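Local coordinates for RagA protein (Porphyromonas gingivalis, PDB 6SLN) that probably imports substrates across the outer membrane as a TonB-dependent receptor, a beta-barrel whose bore is filled by a plug domain, at residues F435-H440 / T467-S472; T471-M476 / E488-A493; S574-G579 / I586-R591. All blocks are in the same frame, centred on the assembly; numbering follows the deposited sequence.

All three contacts pair antiparallel neighbours of the receptor barrel. Contacts 1 and 2 follow one another along strand 456-475, which pairs with 435-450 in contact 1 and 487-510 in contact 2; they share T471 and S472, and their centres are about 11 Å apart. A salt bridge from R470 NH2 to E491 OE1 (2.8 Å) ties them together, and both touch the second subunit. Contact 3 lies farther round the wall, with its centre about 45 Å from that of contact 1 and about 54 Å from that of contact 2. The bound phospholipid 3PE is lined by A448, A460, F501, N503 and L570, on strands of the three contacts, with H523 and Y525 of strand 515-540.

Contact 1: F435-H440 / T467-S472; sequences FSSESH and TNTRTS
This antiparallel ladder belongs to the beta hairpin of strands 435-450 and 456-475 in the wall of the TonB-dependent receptor barrel. Its hydrogen-bonded pairs are S436 with S472, E438 with R470 and H440 with N468, each joined by two backbone bonds. In the middle pair, E438 N reaches R470 O at 2.9 Å, nearly along the C=O axis, while R470 N returns to E438 O in the plane of that carbonyl.

The side chains that meet lie on the face carrying S437, S439, T469 and T471. S439 OG and T469 OG1 are hydrogen-bonded tip to tip, with either hydroxyl able to donate. T469 turns OG1 beside its own backbone N (chi1 -50°), which leaves CG2 anti to that nitrogen, 3.4 Å from S437 OG. T471 is rotated the other way (chi1 64°), so that its methyl CG2 packs against S437 CB at 3.5 Å. F435, with CG anti to the backbone N, runs alongside T471 and brings CE2 to 4.1 Å from T471 CB.

The other face bears S436, E438, H440, N468, R470 and S472, and part of it is a subunit interface. H440 ND1 hydrogen-bonds to N468 ND2 of the second subunit, and N468 ND2 to H440 ND1 of that subunit, while N468 OD1 takes R495 NE of its own chain. R470 bends away from this ladder toward strand 487-510, where E491 and the carbonyl of R492 hold its guanidinium.

The two bonds of the last pair differ in quality. H440 N meets N468 O at 2.7 Å and almost straight (173°), whereas N468 N approaches H440 O at 3.2 Å from above the carbonyl plane.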
loop_
_atom_site.group_PDB
_atom_site.type_symbol
_atom_site.label_atom_id
_atom_site.label_comp_id
_atom_site.label_asym_id
_atom_site.label_seq_id
_atom_site.Cartn_x
_atom_site.Cartn_y
_atom_site.Cartn_z
ATOM N N PHE A 435 -1.853 5.681 -16.073
ATOM C CA PHE A 435 -2.341 4.549 -15.299
ATOM C C PHE A 435 -1.775 3.285 -15.911
ATOM O O PHE A 435 -1.917 3.068 -17.114
ATOM C CB PHE A 435 -3.874 4.487 -15.306
ATOM C CG PHE A 435 -4.442 3.254 -14.651
ATOM C CD1 PHE A 435 -4.571 2.060 -15.360
ATOM C CD2 PHE A 435 -4.868 3.288 -13.328
ATOM C CE1 PHE A 435 -5.108 0.915 -14.759
ATOM C CE2 PHE A 435 -5.411 2.153 -12.728
ATOM C CZ PHE A 435 -5.531 0.962 -13.454
ATOM N N SER A 436 -1.155 2.447 -15.094
ATOM C CA SER A 436 -0.800 1.108 -15.526
ATOM C C SER A 436 -1.296 0.124 -14.490
ATOM O O SER A 436 -1.609 0.493 -13.360
ATOM C CB SER A 436 0.701 0.914 -15.707
ATOM O OG SER A 436 1.407 1.433 -14.606
ATOM N N SER A 437 -1.373 -1.134 -14.907
ATOM C CA SER A 437 -1.689 -2.240 -14.029
ATOM C C SER A 437 -0.932 -3.426 -14.581
ATOM O O SER A 437 -1.071 -3.749 -15.760
ATOM C CB SER A 437 -3.192 -2.519 -13.978
ATOM O OG SER A 437 -3.469 -3.895 -13.736
ATOM N N GLU A 438 -0.100 -4.041 -13.757
ATOM C CA GLU A 438 0.525 -5.307 -14.097
ATOM C C GLU A 438 -0.024 -6.366 -13.154
ATOM O O GLU A 438 0.006 -6.199 -11.922
ATOM C CB GLU A 438 2.048 -5.222 -14.014
ATOM C CG GLU A 438 2.657 -4.462 -15.161
ATOM C CD GLU A 438 3.616 -5.308 -15.977
ATOM O OE1 GLU A 438 4.014 -4.864 -17.087
ATOM O OE2 GLU A 438 3.979 -6.409 -15.495
ATOM N N SER A 439 -0.550 -7.434 -13.738
ATOM C CA SER A 439 -1.038 -8.577 -12.994
ATOM C C SER A 439 -0.130 -9.760 -13.257
ATOM O O SER A 439 0.172 -10.077 -14.418
ATOM C CB SER A 439 -2.476 -8.926 -13.377
ATOM O OG SER A 439 -3.396 -8.309 -12.500
ATOM N N HIS A 440 0.293 -10.418 -12.183
ATOM C CA HIS A 440 1.062 -11.646 -12.293
ATOM C C HIS A 440 0.121 -12.783 -11.902
ATOM O O HIS A 440 -0.175 -12.982 -10.715
ATOM C CB HIS A 440 2.330 -11.572 -11.440
ATOM C CG HIS A 440 3.282 -10.499 -11.884
ATOM N ND1 HIS A 440 4.005 -9.727 -11.000
ATOM C CD2 HIS A 440 3.596 -10.045 -13.125
ATOM C CE1 HIS A 440 4.734 -8.857 -11.677
ATOM N NE2 HIS A 440 4.503 -9.030 -12.966
ATOM N N THR A 467 -3.316 -14.323 -8.042
ATOM C CA THR A 467 -3.271 -13.061 -8.754
ATOM C C THR A 467 -2.618 -12.043 -7.838
ATOM O O THR A 467 -3.049 -11.879 -6.687
ATOM C CB THR A 467 -4.673 -12.571 -9.162
ATOM O OG1 THR A 467 -5.424 -13.640 -9.760
ATOM C CG2 THR A 467 -4.551 -11.416 -10.136
ATOM N N ASN A 468 -1.569 -11.388 -8.337
ATOM C CA ASN A 468 -0.986 -10.214 -7.695
ATOM C C ASN A 468 -0.943 -9.093 -8.719
ATOM O O ASN A 468 -0.336 -9.240 -9.790
ATOM C CB ASN A 468 0.424 -10.474 -7.168
ATOM C CG ASN A 468 0.437 -11.310 -5.923
ATOM O OD1 ASN A 468 0.047 -10.849 -4.846
ATOM N ND2 ASN A 468 0.901 -12.551 -6.057
ATOM N N THR A 469 -1.561 -7.972 -8.376
ATOM C CA THR A 469 -1.725 -6.870 -9.296
ATOM C C THR A 469 -1.251 -5.595 -8.632
ATOM O O THR A 469 -1.614 -5.308 -7.487
ATOM C CB THR A 469 -3.182 -6.731 -9.713
ATOM O OG1 THR A 469 -3.659 -8.017 -10.125
ATOM C CG2 THR A 469 -3.322 -5.718 -10.847
ATOM N N ARG A 470 -0.437 -4.848 -9.349
ATOM C CA ARG A 470 -0.048 -3.510 -8.944
ATOM C C ARG A 470 -0.643 -2.531 -9.944
ATOM O O ARG A 470 -0.498 -2.700 -11.163
ATOM C CB ARG A 470 1.477 -3.375 -8.882
ATOM C CG ARG A 470 2.088 -4.117 -7.684
ATOM C CD ARG A 470 1.825 -3.349 -6.409
ATOM N NE ARG A 470 2.767 -2.249 -6.238
ATOM C CZ ARG A 470 2.520 -0.987 -6.601
ATOM N NH1 ARG A 470 1.353 -0.663 -7.148
ATOM N NH2 ARG A 470 3.429 -0.036 -6.406
ATOM N N THR A 471 -1.347 -1.540 -9.437
ATOM C CA THR A 471 -1.809 -0.461 -10.281
ATOM C C THR A 471 -1.175 0.813 -9.774
ATOM O O THR A 471 -0.856 0.945 -8.584
ATOM C CB THR A 471 -3.328 -0.327 -10.292
ATOM O OG1 THR A 471 -3.788 0.027 -8.981
ATOM C CG2 THR A 471 -3.925 -1.623 -10.705
ATOM N N SER A 472 -0.979 1.732 -10.708
ATOM C CA SER A 472 -0.269 2.966 -10.454
ATOM C C SER A 472 -1.019 4.063 -11.167
ATOM O O SER A 472 -1.388 3.905 -12.333
ATOM C CB SER A 472 1.176 2.886 -10.952
ATOM O OG SER A 472 1.848 4.056 -10.558
#

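Contact 2: T471-M476 / E488-A493; sequences TSSKRM and ERRERA
E491 OE2 is held by two good hydrogen bonds and a weaker third. S472 OG, placed anti to its own backbone N, donates to E491 OE2 from the facing strand at 2.7 Å, coming from above the carboxylate plane. R489, extended from CG to NE, reaches with NE the anti lone pair of E491 OE2 at 2.7 Å, a salt bridge to which R489 NH2 adds the weak bond. With R470 NH2 bridged to OE1, two arginines contact the carboxylate, which would be expected to keep it ionised. K474 runs alongside R489, its CE 4.2 Å above the centre of the guanidinium face.

Another salt bridge, between R475 and E488, closes the ladder on the opposite face. R475 bends at chi3 (-60°) and sets NE at 2.9 Å and NH2 at 3.1 Å from E488 OE1. That oxygen lies in the guanidinium plane, but the two flat groups stand 75° apart, so NE approaches from above the carboxylate. Farther along this face a water joins T471 OG1 to R492 NH1, accepting from the latter at 2.6 Å, while R492 NE forms a salt bridge with E561.

Paired backbone bonds link T471 with R492, S473 with R490 and R475 with E488 in this beta hairpin of the barrel wall. R489 NH1 also binds M546 O and forms a salt bridge with an acidic side chain of another protein. Strand 435-450 flanks the pair beyond strand 456-475, and strand 515-540 flanks it beyond strand 487-510.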
loop_
_atom_site.group_PDB
_atom_site.type_symbol
_atom_site.label_atom_id
_atom_site.label_comp_id
_atom_site.label_asym_id
_atom_site.label_seq_id
_atom_site.Cartn_x
_atom_site.Cartn_y
_atom_site.Cartn_z
ATOM N N THR A 471 -1.347 -1.540 -9.437
ATOM C CA THR A 471 -1.809 -0.461 -10.281
ATOM C C THR A 471 -1.175 0.813 -9.774
ATOM O O THR A 471 -0.856 0.945 -8.584
ATOM C CB THR A 471 -3.328 -0.327 -10.292
ATOM O OG1 THR A 471 -3.788 0.027 -8.981
ATOM C CG2 THR A 471 -3.925 -1.623 -10.705
ATOM N N SER A 472 -0.979 1.732 -10.708
ATOM C CA SER A 472 -0.269 2.966 -10.454
ATOM C C SER A 472 -1.019 4.063 -11.167
ATOM O O SER A 472 -1.388 3.905 -12.333
ATOM C CB SER A 472 1.176 2.886 -10.952
ATOM O OG SER A 472 1.848 4.056 -10.558
ATOM N N SER A 473 -1.247 5.162 -10.475
ATOM C CA SER A 473 -2.059 6.229 -11.025
ATOM C C SER A 473 -1.491 7.563 -10.559
ATOM O O SER A 473 -1.097 7.707 -9.396
ATOM C CB SER A 473 -3.530 6.052 -10.610
ATOM O OG SER A 473 -4.173 7.303 -10.440
ATOM N N LYS A 474 -1.444 8.535 -11.469
ATOM C CA LYS A 474 -0.844 9.822 -11.162
ATOM C C LYS A 474 -1.748 10.957 -11.614
ATOM O O LYS A 474 -2.469 10.844 -12.610
ATOM C CB LYS A 474 0.542 9.972 -11.828
ATOM C CG LYS A 474 1.663 9.252 -11.087
ATOM C CD LYS A 474 3.010 9.647 -11.623
ATOM C CE LYS A 474 3.816 8.423 -11.957
ATOM N NZ LYS A 474 5.261 8.742 -12.001
ATOM N N ARG A 475 -1.698 12.048 -10.858
ATOM C CA ARG A 475 -2.197 13.359 -11.273
ATOM C C ARG A 475 -0.969 14.251 -11.457
ATOM O O ARG A 475 -0.363 14.688 -10.474
ATOM C CB ARG A 475 -3.153 13.931 -10.231
ATOM C CG ARG A 475 -4.415 14.478 -10.805
ATOM C CD ARG A 475 -5.387 15.107 -9.771
ATOM N NE ARG A 475 -5.846 14.182 -8.725
ATOM C CZ ARG A 475 -6.616 13.108 -8.910
ATOM N NH1 ARG A 475 -7.051 12.770 -10.118
ATOM N NH2 ARG A 475 -6.945 12.356 -7.863
ATOM N N MET A 476 -0.608 14.528 -12.710
ATOM C CA MET A 476 0.673 15.174 -13.016
ATOM C C MET A 476 0.728 16.611 -12.492
ATOM O O MET A 476 -0.205 17.389 -12.713
ATOM C CB MET A 476 0.918 15.153 -14.525
ATOM C CG MET A 476 1.131 13.739 -15.086
ATOM S SD MET A 476 2.377 12.799 -14.159
ATOM C CE MET A 476 3.745 13.924 -14.353
ATOM N N GLU A 488 -0.526 14.351 -7.712
ATOM C CA GLU A 488 -1.010 13.301 -6.835
ATOM C C GLU A 488 -0.618 11.949 -7.418
ATOM O O GLU A 488 -0.375 11.795 -8.617
ATOM C CB GLU A 488 -2.544 13.392 -6.626
ATOM C CG GLU A 488 -3.072 14.844 -6.555
ATOM C CD GLU A 488 -4.494 14.973 -5.989
ATOM O OE1 GLU A 488 -5.218 13.957 -5.904
ATOM O OE2 GLU A 488 -4.890 16.109 -5.632
ATOM N N ARG A 489 -0.595 10.951 -6.557
ATOM C CA ARG A 489 -0.215 9.628 -7.007
ATOM C C ARG A 489 -0.895 8.630 -6.091
ATOM O O ARG A 489 -1.027 8.887 -4.892
ATOM C CB ARG A 489 1.299 9.464 -6.964
ATOM C CG ARG A 489 1.761 8.092 -7.367
ATOM C CD ARG A 489 3.263 8.018 -7.421
ATOM N NE ARG A 489 3.722 6.806 -8.084
ATOM C CZ ARG A 489 4.998 6.560 -8.360
ATOM N NH1 ARG A 489 5.927 7.451 -8.026
ATOM N NH2 ARG A 489 5.344 5.423 -8.957
ATOM N N ARG A 490 -1.339 7.509 -6.658
ATOM C CA ARG A 490 -1.992 6.455 -5.888
ATOM C C ARG A 490 -1.426 5.120 -6.341
ATOM O O ARG A 490 -1.271 4.879 -7.542
ATOM C CB ARG A 490 -3.532 6.491 -6.047
ATOM C CG ARG A 490 -4.280 5.217 -5.604
ATOM C CD ARG A 490 -5.666 5.517 -5.003
ATOM N NE ARG A 490 -6.460 6.434 -5.812
ATOM C CZ ARG A 490 -6.907 6.176 -7.045
ATOM N NH1 ARG A 490 -6.644 5.014 -7.636
ATOM N NH2 ARG A 490 -7.613 7.094 -7.706
ATOM N N GLU A 491 -1.078 4.276 -5.380
ATOM C CA GLU A 491 -0.537 2.958 -5.663
ATOM C C GLU A 491 -1.358 1.900 -4.937
ATOM O O GLU A 491 -1.734 2.070 -3.764
ATOM C CB GLU A 491 0.929 2.859 -5.235
ATOM C CG GLU A 491 1.791 3.895 -5.853
ATOM C CD GLU A 491 2.295 3.475 -7.206
ATOM O OE1 GLU A 491 2.321 2.260 -7.480
ATOM O OE2 GLU A 491 2.677 4.367 -7.993
ATOM N N ARG A 492 -1.601 0.790 -5.620
ATOM C CA ARG A 492 -2.486 -0.228 -5.094
ATOM C C ARG A 492 -1.871 -1.592 -5.306
ATOM O O ARG A 492 -1.173 -1.832 -6.301
ATOM C CB ARG A 492 -3.856 -0.192 -5.776
ATOM C CG ARG A 492 -4.835 0.728 -5.108
ATOM C CD ARG A 492 -5.958 0.954 -6.022
ATOM N NE ARG A 492 -6.899 1.930 -5.495
ATOM C CZ ARG A 492 -7.883 2.444 -6.222
ATOM N NH1 ARG A 492 -8.017 2.059 -7.481
ATOM N NH2 ARG A 492 -8.720 3.326 -5.694
ATOM N N ALA A 493 -2.186 -2.501 -4.386
ATOM C CA ALA A 493 -1.721 -3.876 -4.474
ATOM C C ALA A 493 -2.894 -4.779 -4.170
ATOM O O ALA A 493 -3.488 -4.672 -3.094
ATOM C CB ALA A 493 -0.568 -4.135 -3.503
HETATM O O HOH W 1 -6.616 0.543 -9.043
#

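Contact 3: S574-G579 / I586-R591; sequences SRFNYG and IDFSVR
S574, F576 and I586 bury the most surface here. S574 holds OG between its backbone N and carbonyl carbon (chi1 62°), which brings OG to V590 O, an oxygen that also accepts from S574 N. The hydroxyl, at 2.7 Å, lies on a lone pair in the carbonyl plane. S574 N comes in nearly along the C=O axis, but its bond is bent (130° at the hydrogen) and the return bond from V590 N to S574 O is weak, so the backbone pairing is loose at this end.

F576 is fixed through its backbone by F588: F576 N donates to F588 O at 2.8 Å. Their side chains lie side by side, pointing the same way, with CD2 of F576 4.0 Å from CD2 of F588. I586 contributes mainly main chain, its O receiving Y578 N almost straight (175°) at 2.9 Å.

S574, F576, Y578, I586, F588 and V590 share one face, with the F588 ring on the surface. On the reverse, D587 OD2 hydrogen-bonds to S99 OG and T97 OG1, toward the plug. A largely apolar outer face, backed by this inward polar contact, is characteristic of an antiparallel hairpin in a TonB-dependent receptor barrel, its outer side probably turned to lipid.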
loop_
_atom_site.group_PDB
_atom_site.type_symbol
_atom_site.label_atom_id
_atom_site.label_comp_id
_atom_site.label_asym_id
_atom_site.label_seq_id
_atom_site.Cartn_x
_atom_site.Cartn_y
_atom_site.Cartn_z
ATOM N N SER A 574 -21.816 -37.575 -4.935
ATOM C CA SER A 574 -21.856 -38.918 -5.472
ATOM C C SER A 574 -22.545 -38.901 -6.829
ATOM O O SER A 574 -23.408 -38.059 -7.111
ATOM C CB SER A 574 -22.610 -39.862 -4.536
ATOM O OG SER A 574 -23.940 -39.406 -4.420
ATOM N N ARG A 575 -22.176 -39.874 -7.650
ATOM C CA ARG A 575 -22.795 -40.028 -8.953
ATOM C C ARG A 575 -22.740 -41.502 -9.317
ATOM O O ARG A 575 -21.685 -42.134 -9.192
ATOM C CB ARG A 575 -22.078 -39.184 -10.004
ATOM C CG ARG A 575 -22.686 -39.304 -11.383
ATOM C CD ARG A 575 -21.622 -39.529 -12.433
ATOM N NE ARG A 575 -20.906 -38.300 -12.769
ATOM C CZ ARG A 575 -19.739 -38.276 -13.405
ATOM N NH1 ARG A 575 -19.159 -39.412 -13.768
ATOM N NH2 ARG A 575 -19.151 -37.122 -13.683
ATOM N N PHE A 576 -23.879 -42.044 -9.756
ATOM C CA PHE A 576 -24.028 -43.459 -10.065
ATOM C C PHE A 576 -24.568 -43.614 -11.475
ATOM O O PHE A 576 -25.441 -42.851 -11.898
ATOM C CB PHE A 576 -24.956 -44.132 -9.070
ATOM C CG PHE A 576 -24.459 -44.076 -7.674
ATOM C CD1 PHE A 576 -23.637 -45.075 -7.183
ATOM C CD2 PHE A 576 -24.786 -43.014 -6.853
ATOM C CE1 PHE A 576 -23.165 -45.028 -5.888
ATOM C CE2 PHE A 576 -24.307 -42.952 -5.553
ATOM C CZ PHE A 576 -23.499 -43.966 -5.071
ATOM N N ASN A 577 -24.047 -44.612 -12.194
ATOM C CA ASN A 577 -24.363 -44.832 -13.604
ATOM C C ASN A 577 -24.645 -46.309 -13.827
ATOM O O ASN A 577 -23.748 -47.148 -13.689
ATOM C CB ASN A 577 -23.222 -44.362 -14.502
ATOM C CG ASN A 577 -22.651 -43.040 -14.060
ATOM O OD1 ASN A 577 -23.344 -42.025 -14.079
ATOM N ND2 ASN A 577 -21.383 -43.041 -13.651
ATOM N N TYR A 578 -25.881 -46.620 -14.198
ATOM C CA TYR A 578 -26.325 -47.977 -14.463
ATOM C C TYR A 578 -26.596 -48.152 -15.954
ATOM O O TYR A 578 -27.016 -47.216 -16.641
ATOM C CB TYR A 578 -27.576 -48.269 -13.646
ATOM C CG TYR A 578 -28.186 -49.617 -13.877
ATOM C CD1 TYR A 578 -29.034 -49.840 -14.951
ATOM C CD2 TYR A 578 -27.946 -50.662 -12.998
ATOM C CE1 TYR A 578 -29.604 -51.072 -15.163
ATOM C CE2 TYR A 578 -28.519 -51.901 -13.197
ATOM C CZ TYR A 578 -29.343 -52.099 -14.284
ATOM O OH TYR A 578 -29.912 -53.324 -14.499
ATOM N N GLY A 579 -26.353 -49.360 -16.460
ATOM C CA GLY A 579 -26.503 -49.596 -17.882
ATOM C C GLY A 579 -26.931 -50.997 -18.275
ATOM O O GLY A 579 -26.082 -51.849 -18.549
ATOM N N ILE A 586 -29.404 -45.269 -16.548
ATOM C CA ILE A 586 -29.924 -44.427 -15.477
ATOM C C ILE A 586 -28.759 -43.815 -14.712
ATOM O O ILE A 586 -27.818 -44.520 -14.332
ATOM C CB ILE A 586 -30.841 -45.198 -14.516
ATOM C CG1 ILE A 586 -32.043 -45.766 -15.274
ATOM C CG2 ILE A 586 -31.299 -44.271 -13.405
ATOM C CD1 ILE A 586 -33.237 -44.835 -15.325
ATOM N N ASP A 587 -28.821 -42.505 -14.508
ATOM C CA ASP A 587 -27.903 -41.765 -13.663
ATOM C C ASP A 587 -28.643 -41.314 -12.415
ATOM O O ASP A 587 -29.852 -41.060 -12.440
ATOM C CB ASP A 587 -27.325 -40.547 -14.391
ATOM C CG ASP A 587 -26.636 -40.916 -15.691
ATOM O OD1 ASP A 587 -25.944 -41.955 -15.735
ATOM O OD2 ASP A 587 -26.794 -40.164 -16.675
ATOM N N PHE A 588 -27.903 -41.217 -11.321
ATOM C CA PHE A 588 -28.471 -40.827 -10.045
ATOM C C PHE A 588 -27.362 -40.120 -9.280
ATOM O O PHE A 588 -26.232 -40.610 -9.243
ATOM C CB PHE A 588 -29.001 -42.056 -9.302
ATOM C CG PHE A 588 -29.310 -41.804 -7.867
ATOM C CD1 PHE A 588 -30.190 -40.791 -7.504
ATOM C CD2 PHE A 588 -28.724 -42.573 -6.873
ATOM C CE1 PHE A 588 -30.483 -40.542 -6.169
ATOM C CE2 PHE A 588 -29.011 -42.331 -5.538
ATOM C CZ PHE A 588 -29.895 -41.311 -5.187
ATOM N N SER A 589 -27.668 -38.961 -8.711
ATOM C CA SER A 589 -26.676 -38.156 -8.020
ATOM C C SER A 589 -27.271 -37.639 -6.716
ATOM O O SER A 589 -28.441 -37.248 -6.679
ATOM C CB SER A 589 -26.218 -36.991 -8.899
ATOM O OG SER A 589 -27.030 -35.838 -8.717
ATOM N N VAL A 590 -26.482 -37.675 -5.641
ATOM C CA VAL A 590 -26.795 -36.939 -4.422
ATOM C C VAL A 590 -25.512 -36.269 -3.950
ATOM O O VAL A 590 -24.409 -36.781 -4.156
ATOM C CB VAL A 590 -27.416 -37.825 -3.310
ATOM C CG1 VAL A 590 -26.445 -38.864 -2.839
ATOM C CG2 VAL A 590 -27.887 -36.968 -2.136
ATOM N N ARG A 591 -25.660 -35.100 -3.334
ATOM C CA ARG A 591 -24.510 -34.309 -2.929
ATOM C C ARG A 591 -24.936 -33.397 -1.790
ATOM O O ARG A 591 -26.124 -33.115 -1.610
ATOM C CB ARG A 591 -23.974 -33.481 -4.092
ATOM C CG ARG A 591 -24.949 -32.370 -4.449
ATOM C CD ARG A 591 -24.263 -31.170 -5.047
ATOM N NE ARG A 591 -23.159 -31.601 -5.880
ATOM C CZ ARG A 591 -21.950 -31.089 -5.796
ATOM N NH1 ARG A 591 -21.724 -30.119 -4.927
ATOM N NH2 ARG A 591 -20.986 -31.541 -6.584
#